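Side-chain contacts in B- and T-lymphocyte attenuator (Mus musculus, PDB 1XAU), which acts as an inhibitory receptor on lymphocytes that binds TNFRSF14 (HVEM) and damps antigen receptor signalling through the phosphatases SHP-1 and SHP-2: residues L16-N21 and V47-H52; F32-P37 and G92-S97. One frame throughout, in Å; residues are numbered along the deposited sequence.

Contact 1. Residues L16-N21 and V47-H52; sequences LNIKRN and VTWCKH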
loop_
_atom_site.group_PDB
_atom_site.type_symbol
_atom_site.label_atom_id
_atom_site.label_comp_id
_atom_site.label_asym_id
_atom_site.label_seq_id
_atom_site.Cartn_x
_atom_site.Cartn_y
_atom_site.Cartn_z
ATOM N N LEU A 16 10.902 0.683 0.480
ATOM C CA LEU A 16 9.465 0.342 0.710
ATOM C C LEU A 16 9.535 -1.185 0.843
ATOM O O LEU A 16 9.978 -1.901 -0.079
ATOM C CB LEU A 16 8.654 0.785 -0.515
ATOM C CG LEU A 16 8.727 2.263 -0.803
ATOM C CD1 LEU A 16 7.797 2.591 -1.995
ATOM C CD2 LEU A 16 8.295 3.092 0.418
ATOM N N ASN A 17 9.142 -1.661 2.024
ATOM C CA ASN A 17 9.352 -3.028 2.393
ATOM C C ASN A 17 8.194 -4.022 2.521
ATOM O O ASN A 17 8.130 -4.795 3.462
ATOM C CB ASN A 17 10.217 -3.036 3.665
ATOM C CG ASN A 17 11.673 -2.564 3.395
ATOM O OD1 ASN A 17 12.158 -2.658 2.276
ATOM N ND2 ASN A 17 12.378 -2.097 4.435
ATOM N N ILE A 18 7.273 -3.997 1.572
ATOM C CA ILE A 18 6.219 -5.015 1.560
ATOM C C ILE A 18 7.031 -6.297 1.227
ATOM O O ILE A 18 7.922 -6.231 0.376
ATOM C CB ILE A 18 5.263 -4.699 0.411
ATOM C CG1 ILE A 18 4.409 -3.497 0.815
ATOM C CG2 ILE A 18 4.383 -5.944 0.015
ATOM C CD1 ILE A 18 3.440 -3.047 -0.305
ATOM N N LYS A 19 6.737 -7.421 1.868
ATOM C CA LYS A 19 7.452 -8.672 1.540
ATOM C C LYS A 19 7.103 -9.192 0.175
ATOM O O LYS A 19 5.947 -9.083 -0.243
ATOM C CB LYS A 19 7.116 -9.756 2.558
ATOM C CG LYS A 19 8.031 -9.710 3.781
ATOM C CD LYS A 19 7.709 -10.870 4.752
ATOM C CE LYS A 19 8.777 -11.967 4.664
ATOM N NZ LYS A 19 10.202 -11.410 4.909
ATOM N N ARG A 20 8.078 -9.795 -0.498
ATOM C CA ARG A 20 7.858 -10.350 -1.835
ATOM C C ARG A 20 6.781 -11.423 -1.781
ATOM O O ARG A 20 6.672 -12.120 -0.808
ATOM C CB ARG A 20 9.144 -10.978 -2.362
ATOM C CG ARG A 20 9.178 -11.143 -3.872
ATOM C CD ARG A 20 10.364 -12.067 -4.251
ATOM N NE ARG A 20 11.405 -11.386 -5.022
ATOM C CZ ARG A 20 11.208 -10.773 -6.193
ATOM N NH1 ARG A 20 9.985 -10.755 -6.734
ATOM N NH2 ARG A 20 12.224 -10.140 -6.808
ATOM N N ASN A 21 5.953 -11.516 -2.794
ATOM C CA ASN A 21 4.962 -12.597 -2.778
ATOM C C ASN A 21 3.948 -12.443 -1.654
ATOM O O ASN A 21 3.402 -13.417 -1.204
ATOM C CB ASN A 21 5.768 -13.894 -2.612
ATOM C CG ASN A 21 4.911 -15.139 -2.477
ATOM O OD1 ASN A 21 4.010 -15.400 -3.325
ATOM N ND2 ASN A 21 5.194 -15.956 -1.411
ATOM N N VAL A 47 4.421 8.893 0.101
ATOM C CA VAL A 47 4.257 7.604 -0.535
ATOM C C VAL A 47 2.850 7.478 -1.084
ATOM O O VAL A 47 1.933 7.998 -0.445
ATOM C CB VAL A 47 4.415 6.530 0.506
ATOM C CG1 VAL A 47 4.233 5.100 -0.146
ATOM C CG2 VAL A 47 5.851 6.640 1.133
ATOM N N THR A 48 2.694 6.807 -2.210
ATOM C CA THR A 48 1.346 6.649 -2.760
ATOM C C THR A 48 1.041 5.192 -3.070
ATOM O O THR A 48 1.940 4.415 -3.223
ATOM C CB THR A 48 1.140 7.519 -4.009
ATOM O OG1 THR A 48 2.012 7.120 -5.024
ATOM C CG2 THR A 48 1.559 8.981 -3.729
ATOM N N TRP A 49 -0.229 4.829 -3.158
ATOM C CA TRP A 49 -0.554 3.429 -3.440
ATOM C C TRP A 49 -0.896 3.343 -4.915
ATOM O O TRP A 49 -1.458 4.299 -5.501
ATOM C CB TRP A 49 -1.790 3.003 -2.634
ATOM C CG TRP A 49 -1.431 2.729 -1.189
ATOM C CD1 TRP A 49 -1.503 3.602 -0.098
ATOM C CD2 TRP A 49 -0.890 1.525 -0.699
ATOM N NE1 TRP A 49 -1.053 2.961 1.044
ATOM C CE2 TRP A 49 -0.670 1.686 0.707
ATOM C CE3 TRP A 49 -0.558 0.300 -1.313
ATOM C CZ2 TRP A 49 -0.157 0.658 1.499
ATOM C CZ3 TRP A 49 -0.051 -0.718 -0.538
ATOM C CH2 TRP A 49 0.140 -0.537 0.894
ATOM N N CYS A 50 -0.627 2.172 -5.470
ATOM C CA CYS A 50 -0.915 1.889 -6.862
ATOM C C CYS A 50 -1.661 0.559 -6.918
ATOM O O CYS A 50 -1.491 -0.279 -6.040
ATOM C CB CYS A 50 0.350 1.671 -7.700
ATOM S SG CYS A 50 1.523 3.040 -7.675
ATOM N N LYS A 51 -2.474 0.366 -7.961
ATOM C CA LYS A 51 -3.180 -0.895 -8.098
ATOM C C LYS A 51 -3.000 -1.309 -9.568
ATOM O O LYS A 51 -3.109 -0.463 -10.455
ATOM C CB LYS A 51 -4.663 -0.746 -7.803
ATOM C CG LYS A 51 -5.434 -2.085 -7.948
ATOM C CD LYS A 51 -6.946 -1.936 -7.548
ATOM C CE LYS A 51 -7.696 -3.257 -7.699
ATOM N NZ LYS A 51 -9.158 -3.091 -7.401
ATOM N N HIS A 52 -2.740 -2.567 -9.816
ATOM C CA HIS A 52 -2.524 -3.029 -11.202
ATOM C C HIS A 52 -3.853 -3.151 -11.916
ATOM O O HIS A 52 -4.774 -3.769 -11.335
ATOM C CB HIS A 52 -1.866 -4.377 -11.171
ATOM C CG HIS A 52 -1.156 -4.741 -12.445
ATOM N ND1 HIS A 52 -1.690 -5.624 -13.379
ATOM C CD2 HIS A 52 0.042 -4.331 -12.943
ATOM C CE1 HIS A 52 -0.849 -5.729 -14.401
ATOM N NE2 HIS A 52 0.209 -4.953 -14.169
#

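Contact 2. Residues F32-P37 and G92-S97; sequences FKIECP and GSYSCS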
loop_
_atom_site.group_PDB
_atom_site.type_symbol
_atom_site.label_atom_id
_atom_site.label_comp_id
_atom_site.label_asym_id
_atom_site.label_seq_id
_atom_site.Cartn_x
_atom_site.Cartn_y
_atom_site.Cartn_z
ATOM N N PHE A 32 -10.704 -3.455 6.344
ATOM C CA PHE A 32 -9.487 -4.262 6.063
ATOM C C PHE A 32 -8.361 -3.296 5.737
ATOM O O PHE A 32 -8.620 -2.176 5.285
ATOM C CB PHE A 32 -9.737 -5.129 4.825
ATOM C CG PHE A 32 -8.562 -6.080 4.451
ATOM C CD1 PHE A 32 -8.419 -7.296 5.129
ATOM C CD2 PHE A 32 -7.691 -5.773 3.419
ATOM C CE1 PHE A 32 -7.375 -8.223 4.761
ATOM C CE2 PHE A 32 -6.635 -6.714 3.051
ATOM C CZ PHE A 32 -6.508 -7.902 3.736
ATOM N N LYS A 33 -7.112 -3.671 5.991
ATOM C CA LYS A 33 -6.052 -2.778 5.622
ATOM C C LYS A 33 -4.831 -3.507 5.057
ATOM O O LYS A 33 -4.660 -4.728 5.321
ATOM C CB LYS A 33 -5.558 -1.981 6.832
ATOM C CG LYS A 33 -5.022 -2.827 8.038
ATOM C CD LYS A 33 -4.534 -1.920 9.208
ATOM C CE LYS A 33 -4.209 -2.875 10.423
ATOM N NZ LYS A 33 -3.468 -2.307 11.649
ATOM N N ILE A 34 -4.048 -2.809 4.219
ATOM C CA ILE A 34 -2.768 -3.365 3.801
ATOM C C ILE A 34 -1.708 -2.349 4.179
ATOM O O ILE A 34 -1.966 -1.156 4.356
ATOM C CB ILE A 34 -2.703 -3.721 2.336
ATOM C CG1 ILE A 34 -3.023 -2.539 1.500
ATOM C CG2 ILE A 34 -3.675 -4.923 2.089
ATOM C CD1 ILE A 34 -3.026 -2.917 -0.044
ATOM N N GLU A 35 -0.504 -2.852 4.356
ATOM C CA GLU A 35 0.542 -2.020 4.916
ATOM C C GLU A 35 1.774 -1.976 4.065
ATOM O O GLU A 35 2.187 -2.999 3.529
ATOM C CB GLU A 35 0.955 -2.657 6.238
ATOM C CG GLU A 35 -0.178 -2.709 7.271
ATOM C CD GLU A 35 0.289 -3.218 8.609
ATOM O OE1 GLU A 35 1.439 -3.759 8.765
ATOM O OE2 GLU A 35 -0.507 -3.058 9.533
ATOM N N CYS A 36 2.438 -0.829 4.121
ATOM C CA CYS A 36 3.704 -0.651 3.379
ATOM C C CYS A 36 4.749 -0.146 4.363
ATOM O O CYS A 36 4.764 1.040 4.661
ATOM C CB CYS A 36 3.424 0.344 2.263
ATOM S SG CYS A 36 4.806 1.135 1.379
ATOM N N PRO A 37 5.569 -1.026 4.938
ATOM C CA PRO A 37 6.611 -0.567 5.894
ATOM C C PRO A 37 7.583 0.369 5.116
ATOM O O PRO A 37 7.940 0.084 3.965
ATOM C CB PRO A 37 7.300 -1.858 6.289
ATOM C CG PRO A 37 6.292 -2.870 6.173
ATOM C CD PRO A 37 5.596 -2.508 4.846
ATOM N N GLY A 92 -7.396 -7.686 -6.129
ATOM C CA GLY A 92 -6.362 -7.186 -7.058
ATOM C C GLY A 92 -5.002 -7.093 -6.419
ATOM O O GLY A 92 -4.828 -7.537 -5.250
ATOM N N SER A 93 -4.033 -6.495 -7.131
ATOM C CA SER A 93 -2.627 -6.408 -6.682
ATOM C C SER A 93 -2.305 -4.965 -6.397
ATOM O O SER A 93 -2.691 -4.105 -7.201
ATOM C CB SER A 93 -1.650 -6.931 -7.796
ATOM O OG SER A 93 -1.820 -8.321 -7.979
ATOM N N TYR A 94 -1.674 -4.692 -5.240
ATOM C CA TYR A 94 -1.389 -3.320 -4.821
ATOM C C TYR A 94 0.131 -3.138 -4.556
ATOM O O TYR A 94 0.824 -4.088 -4.247
ATOM C CB TYR A 94 -2.149 -3.064 -3.501
ATOM C CG TYR A 94 -3.666 -3.089 -3.659
ATOM C CD1 TYR A 94 -4.346 -1.904 -3.828
ATOM C CD2 TYR A 94 -4.380 -4.291 -3.678
ATOM C CE1 TYR A 94 -5.729 -1.889 -3.996
ATOM C CE2 TYR A 94 -5.783 -4.308 -3.876
ATOM C CZ TYR A 94 -6.434 -3.073 -4.030
ATOM O OH TYR A 94 -7.820 -2.923 -4.194
ATOM N N SER A 95 0.634 -1.931 -4.668
ATOM C CA SER A 95 2.069 -1.694 -4.328
ATOM C C SER A 95 2.120 -0.247 -3.885
ATOM O O SER A 95 1.165 0.517 -4.144
ATOM C CB SER A 95 3.006 -1.897 -5.569
ATOM O OG SER A 95 2.672 -0.986 -6.622
ATOM N N CYS A 96 3.225 0.172 -3.259
ATOM C CA CYS A 96 3.359 1.571 -2.850
ATOM C C CYS A 96 4.623 2.122 -3.574
ATOM O O CYS A 96 5.506 1.348 -3.990
ATOM C CB CYS A 96 3.416 1.687 -1.264
ATOM S SG CYS A 96 4.611 0.469 -0.549
ATOM N N SER A 97 4.676 3.425 -3.799
ATOM C CA SER A 97 5.852 3.973 -4.504
ATOM C C SER A 97 6.059 5.384 -4.024
ATOM O O SER A 97 5.183 6.001 -3.400
ATOM C CB SER A 97 5.688 4.017 -6.039
ATOM O OG SER A 97 4.453 4.617 -6.347
#

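Contact 1. Residues L16-N21 and V47-H52
Leu-16 and Ile-18 turn their side chains inward to meet Val-47 and Trp-49. All four residues are buried. The closer of the two touches is made by Ile-18: its CD1 lies 4.2 Å from CZ3 of Trp-49 and nearly as close to CH2, meeting the indole obliquely. This CD1 is anti to CA (chi2 178°), which carries the methyl out to the ring. The indole reaches the contact with its far end. Leu-16 makes the second touch, a little longer: its CD2 lies 4.4 Å from CG2 of Val-47. This is methyl against methyl. Other side chains complete the packing. The ring of Trp-49 meets Phe-79 with the two planes nearly parallel, and it also rests on Ile-34 and Cys-36. Leu-16 touches Val-38 and Ile-105.

The outer side is different. Beyond Ile-18 the chain swings out to Lys-19, Arg-20 and Asn-21, which are exposed and make no contact with 47-52. Thr-48, between Val-47 and Trp-49, is exposed too. Segment 16-21 is the crossover of the first strand of an immunoglobulin domain: it leaves one sheet after 15-16 and joins the other at 22-26. Trp-49 is the core tryptophan expected in immunoglobulin domains on the strand that follows Cys-36 of the intersheet disulfide. The contact is wholly apolar, so it depends on burial and shape, with no directed polar bond between the segments.

Contact 2. Residues F32-P37 and G92-S97
Cys-36 and Cys-96 are joined by a disulfide, with SG of Cys-36 2.0 Å from SG of Cys-96. Its central torsion is 86°, close to the relaxed right angle. The two halves arrive differently. SG of Cys-36 stands opposite its own backbone N (chi1 165°), while SG of Cys-96 sits between backbone N and carbonyl carbon (chi1 48°). The bridge draws these residues together, and their CA atoms are 6.6 Å apart.

The second touch is apolar. CD1 of Ile-34 packs 3.6 Å from CB of Tyr-94 and almost as near to CG. It is 4.1 Å from CD1 and equally far from CD2 of Tyr-94, so the methyl sits at the root of the ring. The two side chains cross at about a right angle.

Further out, Tyr-94 is held at its far end: its OH hydrogen-bonds to the backbone O of Asp-90, four residues earlier. This is a tyrosine corner, a feature of Greek key proteins such as immunoglobulin domains. Ile-112 packs on Ile-34, and Leu-81 touches both Ile-34 and Tyr-94. N of Cys-96 hydrogen-bonds to OG of Ser-107.

The disulfide is the canonical one of the immunoglobulin fold, pinning one sheet to the other. Strand 32-39 lies between 15-16 and 78-83 in its sheet. Strand 92-100 lies between 103-114 and 47-52 in the facing sheet.

Contacts 1 and 2 are neighbouring parts of one hydrophobic core, with centres 5 Å apart. Strands 47-52 and 92-100 are antiparallel neighbours in one sheet. Two probable backbone hydrogen bonds join them: N of Cys-50 to O of Ser-95 at 2.8 Å, and N of Thr-48 to O of Ser-97 at 2.9 Å. Crossover 16-21 closes over the disulfide end, where CD1 of Leu-16 lies 3.3 Å from O of Cys-96. The entry has bound cadmium, but it is not part of either contact: the side chains of Ile-18 and Ile-34 are each about 9 Å from a cadmium ion. Both contacts belong to the framework of the extracellular immunoglobulin domain.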